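Local structure of melanin biosynthesis protein TyrA, putative (2HAG) at residues 89-94 against 274-279; 80-85 against 264-269; 166-171 against 178-183. The protein binds heme b and probably works as a DyP-type peroxidase, oxidising its substrates with hydrogen peroxide. All coordinates share one frame; numbering follows the deposited sequence.

Along the chain the order is 80-85, 89-94, 166-171, 178-183, 264-269 and 274-279. Interactions 1 and 2 therefore cross, and interaction 3 is nested inside the loops that both of them close. Helix 266-276 is common to interactions 1 and 2, whose centres lie about 19 Å apart: its start meets loop 80-85 and its end meets the hairpin at 89-94, so both join N-terminal and C-terminal family regions. Interaction 3 stays within the C-terminal region, its centre about 8 Å from that of interaction 2, and Tyr180 OH with Met82 N probably forms a hydrogen bond between the two. Interactions 1 and 3 do not touch, their centres being about 25 Å apart.

Interaction 1: 89-94 against 274-279; sequences MQEGNR and SMVFGD
Val276 presses CG1 against the backbone of 89-94. This methyl, anti to the backbone N (chi1 179°), lies 3.9 Å from Arg94 O and 4.0 Å from Glu91 N, two atoms hydrogen-bonded to each other. Beside this buried patch, the Arg94 NE-H reaches Val276 O at 3.0 Å, bent to 140° at the hydrogen, with the oxygen 27° out of the guanidinium plane. Glu91 OE2 takes the edge of the guanidinium, in its plane, through a salt bridge to Arg94 NH2 with a weak hydrogen bond. The segment is the tip of a β-hairpin, strands 89-91 and 94-96 joined by a type II' turn, and it meets the end of helix 266-276. Phe277 covers the looser flank: Glu91 OE1 lies obliquely 3.5 Å from its CD1, while selenomethionine Met89 touches Phe277 CE2 with CB at 3.9 Å and has SE at the ring edge, 5.4 Å from the centroid, a Met-aromatic contact. With an alanine at Glu91, the NH2 end of Arg94 would probably be left without its charge mate and Phe277 would lose part of its cover. The Gln90 side chain points away to solvent, although its carbonyl O lies 3.7 Å from Phe277 CZ.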
HETATM    1  N   MSE A  89      -5.004 -26.929  10.019  1.00 61.96           N
HETATM    2  CA  MSE A  89      -5.957 -27.937   9.614  1.00 67.61           C
HETATM    3  C   MSE A  89      -5.929 -28.052   8.113  1.00 70.42           C
HETATM    4  O   MSE A  89      -5.338 -27.213   7.430  1.00 71.41           O
HETATM    5  CB  MSE A  89      -7.358 -27.538  10.029  1.00 68.56           C
HETATM    6  CG  MSE A  89      -7.521 -27.383  11.502  1.00 71.65           C
HETATM    7 SE   MSE A  89      -9.182 -26.489  11.889  0.70 76.29          SE
HETATM    8  CE  MSE A  89      -8.705 -25.706  13.641  1.00 74.51           C
ATOM      9  N   GLN A  90      -6.588 -29.086   7.601  1.00 71.42           N
ATOM     10  CA  GLN A  90      -6.714 -29.266   6.166  1.00 70.29           C
ATOM     11  C   GLN A  90      -7.670 -30.401   5.856  1.00 68.65           C
ATOM     12  O   GLN A  90      -7.775 -31.359   6.617  1.00 70.79           O
ATOM     13  CB  GLN A  90      -5.349 -29.573   5.546  1.00 70.68           C
ATOM     14  CG  GLN A  90      -5.357 -29.672   4.031  1.00 71.15           C
ATOM     15  CD  GLN A  90      -4.009 -30.067   3.473  1.00 71.03           C
ATOM     16  OE1 GLN A  90      -3.256 -30.811   4.103  1.00 72.01           O
ATOM     17  NE2 GLN A  90      -3.696 -29.576   2.284  1.00 70.54           N
ATOM     18  N   GLU A  91      -8.389 -30.260   4.752  1.00 66.89           N
ATOM     19  CA  GLU A  91      -8.967 -31.402   4.058  1.00 65.26           C
ATOM     20  C   GLU A  91      -9.486 -30.943   2.699  1.00 64.68           C
ATOM     21  O   GLU A  91     -10.198 -29.941   2.596  1.00 64.71           O
ATOM     22  CB  GLU A  91     -10.033 -32.125   4.895  1.00 64.86           C
ATOM     23  CG  GLU A  91     -11.397 -31.475   4.995  1.00 65.35           C
ATOM     24  CD  GLU A  91     -12.457 -32.457   5.512  1.00 64.95           C
ATOM     25  OE1 GLU A  91     -12.076 -33.574   5.933  1.00 60.94           O
ATOM     26  OE2 GLU A  91     -13.666 -32.122   5.493  1.00 64.20           O
ATOM     27  N   GLY A  92      -9.087 -31.664   1.655  1.00 62.41           N
ATOM     28  CA  GLY A  92      -9.357 -31.252   0.287  1.00 62.05           C
ATOM     29  C   GLY A  92      -8.575 -29.990   0.011  1.00 64.08           C
ATOM     30  O   GLY A  92      -7.594 -29.716   0.695  1.00 66.87           O
ATOM     31  N   ASN A  93      -9.021 -29.211  -0.974  1.00 66.25           N
ATOM     32  CA  ASN A  93      -8.421 -27.905  -1.285  1.00 66.70           C
ATOM     33  C   ASN A  93      -8.618 -26.865  -0.183  1.00 66.83           C
ATOM     34  O   ASN A  93      -8.474 -25.668  -0.434  1.00 67.76           O
ATOM     35  CB  ASN A  93      -9.000 -27.333  -2.589  1.00 68.40           C
ATOM     36  CG  ASN A  93      -8.419 -27.983  -3.830  1.00 72.51           C
ATOM     37  OD1 ASN A  93      -7.538 -28.839  -3.746  1.00 78.27           O
ATOM     38  ND2 ASN A  93      -8.909 -27.575  -4.996  1.00 71.80           N
ATOM     39  N   ARG A  94      -8.952 -27.308   1.026  1.00 67.45           N
ATOM     40  CA  ARG A  94      -9.187 -26.382   2.135  1.00 67.38           C
ATOM     41  C   ARG A  94      -8.082 -26.491   3.163  1.00 65.12           C
ATOM     42  O   ARG A  94      -8.136 -27.354   4.044  1.00 61.58           O
ATOM     43  CB  ARG A  94     -10.528 -26.668   2.809  1.00 68.81           C
ATOM     44  CG  ARG A  94     -11.728 -26.514   1.890  1.00 69.20           C
ATOM     45  CD  ARG A  94     -13.032 -26.684   2.653  1.00 67.67           C
ATOM     46  NE  ARG A  94     -13.172 -28.031   3.193  1.00 66.99           N
ATOM     47  CZ  ARG A  94     -13.571 -29.078   2.481  1.00 67.22           C
ATOM     48  NH1 ARG A  94     -13.870 -28.937   1.201  1.00 68.88           N
ATOM     49  NH2 ARG A  94     -13.674 -30.266   3.046  1.00 68.47           N
ATOM     50  N   SER A 274     -15.073 -25.485  11.981  1.00 59.53           N
ATOM     51  CA  SER A 274     -16.412 -25.690  11.443  1.00 59.13           C
ATOM     52  C   SER A 274     -16.478 -25.231   9.998  1.00 61.72           C
ATOM     53  O   SER A 274     -17.395 -25.608   9.270  1.00 63.86           O
ATOM     54  CB  SER A 274     -17.480 -24.999  12.292  1.00 55.44           C
ATOM     55  OG  SER A 274     -17.804 -23.731  11.786  1.00 54.67           O
HETATM   56  N   MSE A 275     -15.501 -24.432   9.577  1.00 62.57           N
HETATM   57  CA  MSE A 275     -15.408 -24.029   8.177  1.00 64.10           C
HETATM   58  C   MSE A 275     -14.805 -25.131   7.338  1.00 60.26           C
HETATM   59  O   MSE A 275     -15.346 -25.499   6.295  1.00 55.47           O
HETATM   60  CB  MSE A 275     -14.535 -22.799   8.027  1.00 64.31           C
HETATM   61  CG  MSE A 275     -15.203 -21.552   8.468  1.00 68.09           C
HETATM   62 SE   MSE A 275     -13.934 -20.101   8.420  0.70 75.14          SE
HETATM   63  CE  MSE A 275     -13.422 -20.102   6.494  1.00 75.59           C
ATOM     64  N   VAL A 276     -13.669 -25.634   7.810  1.00 58.81           N
ATOM     65  CA  VAL A 276     -12.889 -26.631   7.098  1.00 60.45           C
ATOM     66  C   VAL A 276     -13.555 -28.014   7.124  1.00 60.63           C
ATOM     67  O   VAL A 276     -13.971 -28.529   6.089  1.00 60.66           O
ATOM     68  CB  VAL A 276     -11.480 -26.739   7.711  1.00 62.62           C
ATOM     69  CG1 VAL A 276     -10.661 -27.801   6.994  1.00 64.59           C
ATOM     70  CG2 VAL A 276     -10.777 -25.390   7.657  1.00 63.90           C
ATOM     71  N   PHE A 277     -13.644 -28.611   8.310  1.00 59.67           N
ATOM     72  CA  PHE A 277     -14.226 -29.940   8.460  1.00 58.51           C
ATOM     73  C   PHE A 277     -15.742 -29.871   8.433  1.00 54.66           C
ATOM     74  O   PHE A 277     -16.409 -30.842   8.105  1.00 54.82           O
ATOM     75  CB  PHE A 277     -13.753 -30.594   9.757  1.00 62.31           C
ATOM     76  CG  PHE A 277     -12.281 -30.883   9.783  1.00 64.13           C
ATOM     77  CD1 PHE A 277     -11.761 -31.961   9.077  1.00 66.51           C
ATOM     78  CD2 PHE A 277     -11.410 -30.075  10.509  1.00 64.91           C
ATOM     79  CE1 PHE A 277     -10.391 -32.236   9.097  1.00 67.80           C
ATOM     80  CE2 PHE A 277     -10.042 -30.338  10.535  1.00 65.05           C
ATOM     81  CZ  PHE A 277      -9.530 -31.420   9.829  1.00 66.32           C
ATOM     82  N   GLY A 278     -16.295 -28.726   8.788  1.00 55.56           N
ATOM     83  CA  GLY A 278     -17.727 -28.521   8.629  1.00 56.67           C
ATOM     84  C   GLY A 278     -18.544 -28.964   9.823  1.00 53.01           C
ATOM     85  O   GLY A 278     -18.055 -28.982  10.948  1.00 51.19           O
ATOM     86  N   ASP A 279     -19.794 -29.331   9.560  1.00 52.89           N
ATOM     87  CA  ASP A 279     -20.774 -29.538  10.621  1.00 55.70           C
ATOM     88  C   ASP A 279     -20.887 -30.984  11.096  1.00 56.41           C
ATOM     89  O   ASP A 279     -21.790 -31.308  11.849  1.00 57.62           O
ATOM     90  CB  ASP A 279     -22.157 -29.023  10.180  1.00 56.54           C
ATOM     91  CG  ASP A 279     -22.798 -29.878   9.085  1.00 58.37           C
ATOM     92  OD1 ASP A 279     -22.104 -30.720   8.475  1.00 61.06           O
ATOM     93  OD2 ASP A 279     -24.011 -29.692   8.827  1.00 57.64           O
TER

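Interaction 2: 80-85 against 264-269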
ATOM      1  N   PRO A  80       0.623 -17.103  29.349  1.00 56.92           N
ATOM      2  CA  PRO A  80      -0.828 -17.097  29.346  1.00 59.15           C
ATOM      3  C   PRO A  80      -1.327 -18.527  29.366  1.00 63.83           C
ATOM      4  O   PRO A  80      -0.844 -19.351  28.590  1.00 67.64           O
ATOM      5  CB  PRO A  80      -1.180 -16.451  28.008  1.00 62.18           C
ATOM      6  CG  PRO A  80       0.050 -15.740  27.581  1.00 62.89           C
ATOM      7  CD  PRO A  80       1.180 -16.553  28.111  1.00 58.98           C
ATOM      8  N   GLU A  81      -2.287 -18.815  30.239  1.00 66.80           N
ATOM      9  CA  GLU A  81      -2.730 -20.181  30.470  1.00 68.96           C
ATOM     10  C   GLU A  81      -2.828 -20.997  29.190  1.00 69.60           C
ATOM     11  O   GLU A  81      -2.230 -22.064  29.082  1.00 71.68           O
ATOM     12  CB  GLU A  81      -4.077 -20.197  31.191  1.00 71.74           C
ATOM     13  CG  GLU A  81      -4.565 -21.604  31.511  1.00 75.75           C
ATOM     14  CD  GLU A  81      -5.555 -21.632  32.659  1.00 80.47           C
ATOM     15  OE1 GLU A  81      -6.009 -20.543  33.077  1.00 82.93           O
ATOM     16  OE2 GLU A  81      -5.873 -22.740  33.146  1.00 81.89           O
HETATM   17  N   MSE A  82      -3.569 -20.499  28.212  1.00 69.46           N
HETATM   18  CA  MSE A  82      -3.937 -21.329  27.074  1.00 72.45           C
HETATM   19  C   MSE A  82      -3.163 -21.062  25.808  1.00 65.56           C
HETATM   20  O   MSE A  82      -3.594 -21.486  24.747  1.00 62.57           O
HETATM   21  CB  MSE A  82      -5.402 -21.130  26.747  1.00 75.92           C
HETATM   22  CG  MSE A  82      -6.318 -21.272  27.924  1.00 79.34           C
HETATM   23 SE   MSE A  82      -8.143 -21.121  27.289  0.70 84.22          SE
HETATM   24  CE  MSE A  82      -8.358 -23.012  26.534  1.00 84.21           C
ATOM     25  N   LEU A  83      -2.033 -20.373  25.897  1.00 61.32           N
ATOM     26  CA  LEU A  83      -1.288 -20.040  24.694  1.00 59.86           C
ATOM     27  C   LEU A  83      -0.784 -21.303  23.989  1.00 59.06           C
ATOM     28  O   LEU A  83      -0.182 -22.169  24.612  1.00 57.05           O
ATOM     29  CB  LEU A  83      -0.132 -19.094  25.016  1.00 58.63           C
ATOM     30  CG  LEU A  83       0.575 -18.524  23.783  1.00 56.05           C
ATOM     31  CD1 LEU A  83      -0.392 -17.752  22.891  1.00 54.59           C
ATOM     32  CD2 LEU A  83       1.723 -17.636  24.207  1.00 56.43           C
ATOM     33  N   LYS A  84      -1.064 -21.396  22.689  1.00 58.83           N
ATOM     34  CA  LYS A  84      -0.779 -22.583  21.879  1.00 59.14           C
ATOM     35  C   LYS A  84      -0.508 -22.118  20.477  1.00 58.13           C
ATOM     36  O   LYS A  84      -1.008 -21.064  20.055  1.00 60.03           O
ATOM     37  CB  LYS A  84      -1.983 -23.538  21.779  1.00 58.87           C
ATOM     38  CG  LYS A  84      -2.642 -23.917  23.081  1.00 61.43           C
ATOM     39  CD  LYS A  84      -3.868 -24.802  22.874  1.00 63.81           C
ATOM     40  CE  LYS A  84      -5.007 -24.068  22.185  1.00 67.55           C
ATOM     41  NZ  LYS A  84      -6.335 -24.351  22.833  1.00 72.59           N
ATOM     42  N   PRO A  85       0.253 -22.915  19.726  1.00 54.87           N
ATOM     43  CA  PRO A  85       0.476 -22.614  18.316  1.00 58.45           C
ATOM     44  C   PRO A  85      -0.817 -22.426  17.525  1.00 60.58           C
ATOM     45  O   PRO A  85      -1.913 -22.634  18.048  1.00 65.51           O
ATOM     46  CB  PRO A  85       1.235 -23.844  17.818  1.00 55.16           C
ATOM     47  CG  PRO A  85       1.927 -24.358  19.023  1.00 52.16           C
ATOM     48  CD  PRO A  85       0.981 -24.113  20.156  1.00 51.07           C
ATOM     49  N   THR A 264     -10.137 -16.396  24.964  1.00 59.49           N
ATOM     50  CA  THR A 264      -9.589 -17.730  24.780  1.00 56.86           C
ATOM     51  C   THR A 264      -9.196 -17.951  23.320  1.00 58.88           C
ATOM     52  O   THR A 264      -9.809 -17.383  22.411  1.00 60.84           O
ATOM     53  CB  THR A 264     -10.612 -18.813  25.157  1.00 54.84           C
ATOM     54  OG1 THR A 264     -10.029 -20.100  24.947  1.00 59.33           O
ATOM     55  CG2 THR A 264     -11.842 -18.750  24.279  1.00 57.32           C
ATOM     56  N   PRO A 265      -8.184 -18.795  23.079  1.00 59.60           N
ATOM     57  CA  PRO A 265      -7.789 -19.066  21.716  1.00 62.19           C
ATOM     58  C   PRO A 265      -8.574 -20.196  21.039  1.00 66.29           C
ATOM     59  O   PRO A 265      -8.292 -20.515  19.880  1.00 66.97           O
ATOM     60  CB  PRO A 265      -6.329 -19.465  21.870  1.00 61.16           C
ATOM     61  CG  PRO A 265      -6.314 -20.198  23.149  1.00 63.77           C
ATOM     62  CD  PRO A 265      -7.332 -19.521  24.034  1.00 63.03           C
ATOM     63  N   ASP A 266      -9.540 -20.811  21.717  1.00 67.38           N
ATOM     64  CA  ASP A 266     -10.258 -21.902  21.053  1.00 69.50           C
ATOM     65  C   ASP A 266     -11.632 -21.489  20.499  1.00 64.92           C
ATOM     66  O   ASP A 266     -12.300 -22.279  19.832  1.00 58.55           O
ATOM     67  CB  ASP A 266     -10.322 -23.157  21.932  1.00 74.33           C
ATOM     68  CG  ASP A 266     -11.103 -22.948  23.197  1.00 79.61           C
ATOM     69  OD1 ASP A 266     -12.351 -22.899  23.129  1.00 81.21           O
ATOM     70  OD2 ASP A 266     -10.462 -22.860  24.265  1.00 84.97           O
ATOM     71  N   HIS A 267     -12.037 -20.244  20.751  1.00 65.21           N
ATOM     72  CA  HIS A 267     -13.216 -19.681  20.082  1.00 61.33           C
ATOM     73  C   HIS A 267     -12.907 -19.592  18.605  1.00 60.24           C
ATOM     74  O   HIS A 267     -13.700 -20.035  17.779  1.00 61.16           O
ATOM     75  CB  HIS A 267     -13.589 -18.306  20.640  1.00 59.08           C
ATOM     76  CG  HIS A 267     -14.405 -18.362  21.897  1.00 59.32           C
ATOM     77  ND1 HIS A 267     -15.133 -17.287  22.361  1.00 59.76           N
ATOM     78  CD2 HIS A 267     -14.623 -19.369  22.778  1.00 57.76           C
ATOM     79  CE1 HIS A 267     -15.751 -17.624  23.479  1.00 60.46           C
ATOM     80  NE2 HIS A 267     -15.456 -18.881  23.753  1.00 58.93           N
ATOM     81  N   PHE A 268     -11.737 -19.048  18.279  1.00 59.73           N
ATOM     82  CA  PHE A 268     -11.257 -19.056  16.900  1.00 59.05           C
ATOM     83  C   PHE A 268     -11.151 -20.478  16.327  1.00 59.16           C
ATOM     84  O   PHE A 268     -11.633 -20.727  15.222  1.00 55.91           O
ATOM     85  CB  PHE A 268      -9.901 -18.353  16.779  1.00 59.13           C
ATOM     86  CG  PHE A 268      -9.252 -18.540  15.436  1.00 60.20           C
ATOM     87  CD1 PHE A 268      -9.609 -17.738  14.357  1.00 60.30           C
ATOM     88  CD2 PHE A 268      -8.304 -19.534  15.238  1.00 58.81           C
ATOM     89  CE1 PHE A 268      -9.019 -17.916  13.106  1.00 57.13           C
ATOM     90  CE2 PHE A 268      -7.716 -19.716  13.990  1.00 57.71           C
ATOM     91  CZ  PHE A 268      -8.079 -18.907  12.926  1.00 56.28           C
ATOM     92  N   GLU A 269     -10.513 -21.393  17.069  1.00 58.62           N
ATOM     93  CA  GLU A 269     -10.378 -22.793  16.634  1.00 59.74           C
ATOM     94  C   GLU A 269     -11.711 -23.373  16.237  1.00 59.57           C
ATOM     95  O   GLU A 269     -11.882 -23.835  15.115  1.00 61.23           O
ATOM     96  CB  GLU A 269      -9.816 -23.691  17.741  1.00 61.99           C
ATOM     97  CG  GLU A 269      -8.345 -23.997  17.616  1.00 64.20           C
ATOM     98  CD  GLU A 269      -7.897 -25.183  18.460  1.00 61.67           C
ATOM     99  OE1 GLU A 269      -8.411 -26.296  18.231  1.00 62.18           O
ATOM    100  OE2 GLU A 269      -7.009 -25.005  19.330  1.00 59.69           O
TER
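Thr264 OG1, which meets SE of the selenomethionine Met82 across the contact at 3.2 Å, gives a weak hydrogen bond to Asp266 OD2 at 2.9 Å. The hydroxyl stands anti to the threonine backbone N (chi1 179°), which turns it toward both partners. In the α+β fold of DyP-type peroxidases, this is where a loop of the N-terminal family region meets the start of helix 266-276 of the C-terminal one. Loop 80-85 begins with a type I turn from Pro80 to Leu83, closed by the Leu83 N to Pro80 O hydrogen bond, and Met82 projects from it toward the helix start. Its chain crosses the Pro265 ring at about a right angle, with CB 3.7 Å from Pro265 CD, and then bends at chi3 (79°) to bring the terminal CE beside the Asp266 carboxylate. Under this surface contact, Pro265 also rests on Tyr180 and His182 of strand 179-188. Lys84 runs in roughly the same direction as Met82 and also crosses Pro265 at about a right angle; its NZ lies 4.6 Å from Asp266 OD2, which may add some attraction without contact. Its closer charge is Glu269, although their salt bridge is long: OE2 of Glu269 lies 3.6 Å from Lys84 NZ and equally far from Lys84 CE.

Interaction 3: 166-171 against 178-183; sequences ALVGSE and GSYIHV
Val168 and Tyr180 cross obliquely, the valine offering only CG2, which comes to 3.9 Å from Tyr180 CE1. That methyl is the branch beside the valine backbone N, with CG1 anti to it; chi1 of 173° turns CG2 to this side, where it also touches Gly178 O at 3.5 Å. The tyrosine ring is held from further partners: Phe300 meets it edge-to-face, and its hydroxyl is hydrogen-bonded to Met82 N in the loop before strand 89-91. Alongside this packing the backbones are hydrogen-bonded. Val168 N binds Gly178 O at 2.7 Å, fairly straight at 161°, and a CA-H...O contact from Leu167 CA reaches this oxygen as well, at 3.2 Å. Leu167 lays CD2 against the Ser179 CB at 4.3 Å. The serine extends its OG anti to its own backbone N (chi1 -172°), toward Ala166 O, though that oxygen is less surely placed; Cys262 N of strand 253-262 is a second partner of the hydroxyl. The result is a helix-to-strand connection folded back on itself, in which the residues just after helix 161-166 pack on the start of strand 179-188 in the antiparallel sheet of the DyP-type peroxidase fold.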
ATOM      1  N   ALA A 166     -12.864  -9.841  23.970  1.00 59.57           N
ATOM      2  CA  ALA A 166     -11.461  -9.843  23.544  1.00 61.55           C
ATOM      3  C   ALA A 166     -10.434 -10.093  24.657  1.00 63.87           C
ATOM      4  O   ALA A 166      -9.487 -10.858  24.478  1.00 69.02           O
ATOM      5  CB  ALA A 166     -11.140  -8.521  22.854  1.00 59.04           C
ATOM      6  N   LEU A 167     -10.608  -9.427  25.792  1.00 61.83           N
ATOM      7  CA  LEU A 167      -9.551  -9.360  26.798  1.00 59.43           C
ATOM      8  C   LEU A 167      -9.642 -10.396  27.910  1.00 57.27           C
ATOM      9  O   LEU A 167     -10.696 -10.579  28.526  1.00 53.10           O
ATOM     10  CB  LEU A 167      -9.553  -7.992  27.466  1.00 56.72           C
ATOM     11  CG  LEU A 167      -9.451  -6.761  26.595  1.00 57.42           C
ATOM     12  CD1 LEU A 167      -9.357  -5.557  27.515  1.00 55.36           C
ATOM     13  CD2 LEU A 167      -8.253  -6.848  25.637  1.00 59.00           C
ATOM     14  N   VAL A 168      -8.504 -11.022  28.194  1.00 56.43           N
ATOM     15  CA  VAL A 168      -8.379 -11.899  29.344  1.00 58.00           C
ATOM     16  C   VAL A 168      -8.837 -11.152  30.602  1.00 60.08           C
ATOM     17  O   VAL A 168      -8.454  -9.995  30.834  1.00 59.86           O
ATOM     18  CB  VAL A 168      -6.920 -12.372  29.542  1.00 55.99           C
ATOM     19  CG1 VAL A 168      -6.776 -13.153  30.838  1.00 57.02           C
ATOM     20  CG2 VAL A 168      -6.465 -13.216  28.373  1.00 55.15           C
ATOM     21  N   GLY A 169      -9.668 -11.812  31.401  1.00 60.15           N
ATOM     22  CA  GLY A 169     -10.084 -11.270  32.693  1.00 62.61           C
ATOM     23  C   GLY A 169      -9.328 -11.912  33.845  1.00 62.91           C
ATOM     24  O   GLY A 169      -8.212 -12.402  33.678  1.00 65.06           O
ATOM     25  N   SER A 170      -9.939 -11.934  35.020  1.00 60.52           N
ATOM     26  CA  SER A 170      -9.257 -12.451  36.190  1.00 61.69           C
ATOM     27  C   SER A 170      -9.159 -13.980  36.200  1.00 59.50           C
ATOM     28  O   SER A 170      -8.788 -14.556  37.214  1.00 53.07           O
ATOM     29  CB  SER A 170      -9.966 -11.981  37.453  1.00 62.76           C
ATOM     30  OG  SER A 170     -11.200 -12.655  37.576  1.00 66.47           O
ATOM     31  N   GLU A 171      -9.469 -14.633  35.082  1.00 60.64           N
ATOM     32  CA  GLU A 171      -9.295 -16.084  34.993  1.00 62.47           C
ATOM     33  C   GLU A 171      -7.818 -16.435  34.828  1.00 63.26           C
ATOM     34  O   GLU A 171      -7.433 -17.593  34.934  1.00 67.79           O
ATOM     35  CB  GLU A 171     -10.074 -16.690  33.827  1.00 63.33           C
ATOM     36  CG  GLU A 171     -11.250 -15.888  33.354  1.00 64.84           C
ATOM     37  CD  GLU A 171     -10.841 -14.860  32.331  1.00 65.91           C
ATOM     38  OE1 GLU A 171      -9.915 -15.130  31.542  1.00 62.19           O
ATOM     39  OE2 GLU A 171     -11.447 -13.776  32.315  1.00 71.99           O
ATOM     40  N   GLY A 178      -4.751  -8.767  28.475  1.00 62.33           N
ATOM     41  CA  GLY A 178      -4.217  -9.251  27.199  1.00 62.46           C
ATOM     42  C   GLY A 178      -5.251  -9.962  26.337  1.00 63.87           C
ATOM     43  O   GLY A 178      -6.412 -10.104  26.736  1.00 63.69           O
ATOM     44  N   SER A 179      -4.831 -10.418  25.156  1.00 63.07           N
ATOM     45  CA  SER A 179      -5.758 -11.045  24.213  1.00 64.31           C
ATOM     46  C   SER A 179      -5.076 -12.064  23.292  1.00 63.17           C
ATOM     47  O   SER A 179      -3.972 -11.831  22.804  1.00 66.19           O
ATOM     48  CB  SER A 179      -6.456  -9.967  23.372  1.00 64.44           C
ATOM     49  OG  SER A 179      -7.493 -10.517  22.575  1.00 62.99           O
ATOM     50  N   TYR A 180      -5.748 -13.191  23.054  1.00 61.54           N
ATOM     51  CA  TYR A 180      -5.218 -14.234  22.172  1.00 57.25           C
ATOM     52  C   TYR A 180      -5.539 -13.874  20.735  1.00 55.30           C
ATOM     53  O   TYR A 180      -6.702 -13.740  20.341  1.00 48.64           O
ATOM     54  CB  TYR A 180      -5.792 -15.615  22.496  1.00 55.76           C
ATOM     55  CG  TYR A 180      -5.398 -16.173  23.846  1.00 55.82           C
ATOM     56  CD1 TYR A 180      -6.146 -15.889  24.979  1.00 56.64           C
ATOM     57  CD2 TYR A 180      -4.301 -17.006  23.985  1.00 57.94           C
ATOM     58  CE1 TYR A 180      -5.808 -16.406  26.218  1.00 57.92           C
ATOM     59  CE2 TYR A 180      -3.948 -17.537  25.233  1.00 59.27           C
ATOM     60  CZ  TYR A 180      -4.709 -17.229  26.344  1.00 58.81           C
ATOM     61  OH  TYR A 180      -4.378 -17.732  27.582  1.00 54.54           O
ATOM     62  N   ILE A 181      -4.491 -13.739  19.946  1.00 57.99           N
ATOM     63  CA  ILE A 181      -4.632 -13.174  18.632  1.00 61.94           C
ATOM     64  C   ILE A 181      -4.240 -14.146  17.556  1.00 61.33           C
ATOM     65  O   ILE A 181      -3.106 -14.608  17.505  1.00 63.03           O
ATOM     66  CB  ILE A 181      -3.814 -11.902  18.537  1.00 64.10           C
ATOM     67  CG1 ILE A 181      -4.502 -10.858  19.411  1.00 66.71           C
ATOM     68  CG2 ILE A 181      -3.705 -11.432  17.080  1.00 63.86           C
ATOM     69  CD1 ILE A 181      -3.657  -9.742  19.753  1.00 70.57           C
ATOM     70  N   HIS A 182      -5.204 -14.457  16.701  1.00 59.46           N
ATOM     71  CA  HIS A 182      -4.957 -15.310  15.563  1.00 58.38           C
ATOM     72  C   HIS A 182      -5.028 -14.507  14.273  1.00 59.37           C
ATOM     73  O   HIS A 182      -5.827 -13.576  14.142  1.00 54.78           O
ATOM     74  CB  HIS A 182      -5.957 -16.448  15.554  1.00 56.81           C
ATOM     75  CG  HIS A 182      -5.787 -17.387  16.705  1.00 59.51           C
ATOM     76  ND1 HIS A 182      -4.841 -18.392  16.711  1.00 59.18           N
ATOM     77  CD2 HIS A 182      -6.429 -17.464  17.891  1.00 57.46           C
ATOM     78  CE1 HIS A 182      -4.912 -19.051  17.853  1.00 58.30           C
ATOM     79  NE2 HIS A 182      -5.869 -18.509  18.585  1.00 58.74           N
ATOM     80  N   VAL A 183      -4.174 -14.859  13.323  1.00 58.96           N
ATOM     81  CA  VAL A 183      -4.110 -14.122  12.085  1.00 61.27           C
ATOM     82  C   VAL A 183      -3.930 -15.055  10.899  1.00 63.77           C
ATOM     83  O   VAL A 183      -3.000 -15.871  10.869  1.00 62.67           O
ATOM     84  CB  VAL A 183      -2.929 -13.137  12.085  1.00 61.92           C
ATOM     85  CG1 VAL A 183      -2.955 -12.296  10.836  1.00 59.75           C
ATOM     86  CG2 VAL A 183      -2.954 -12.255  13.315  1.00 62.44           C
TER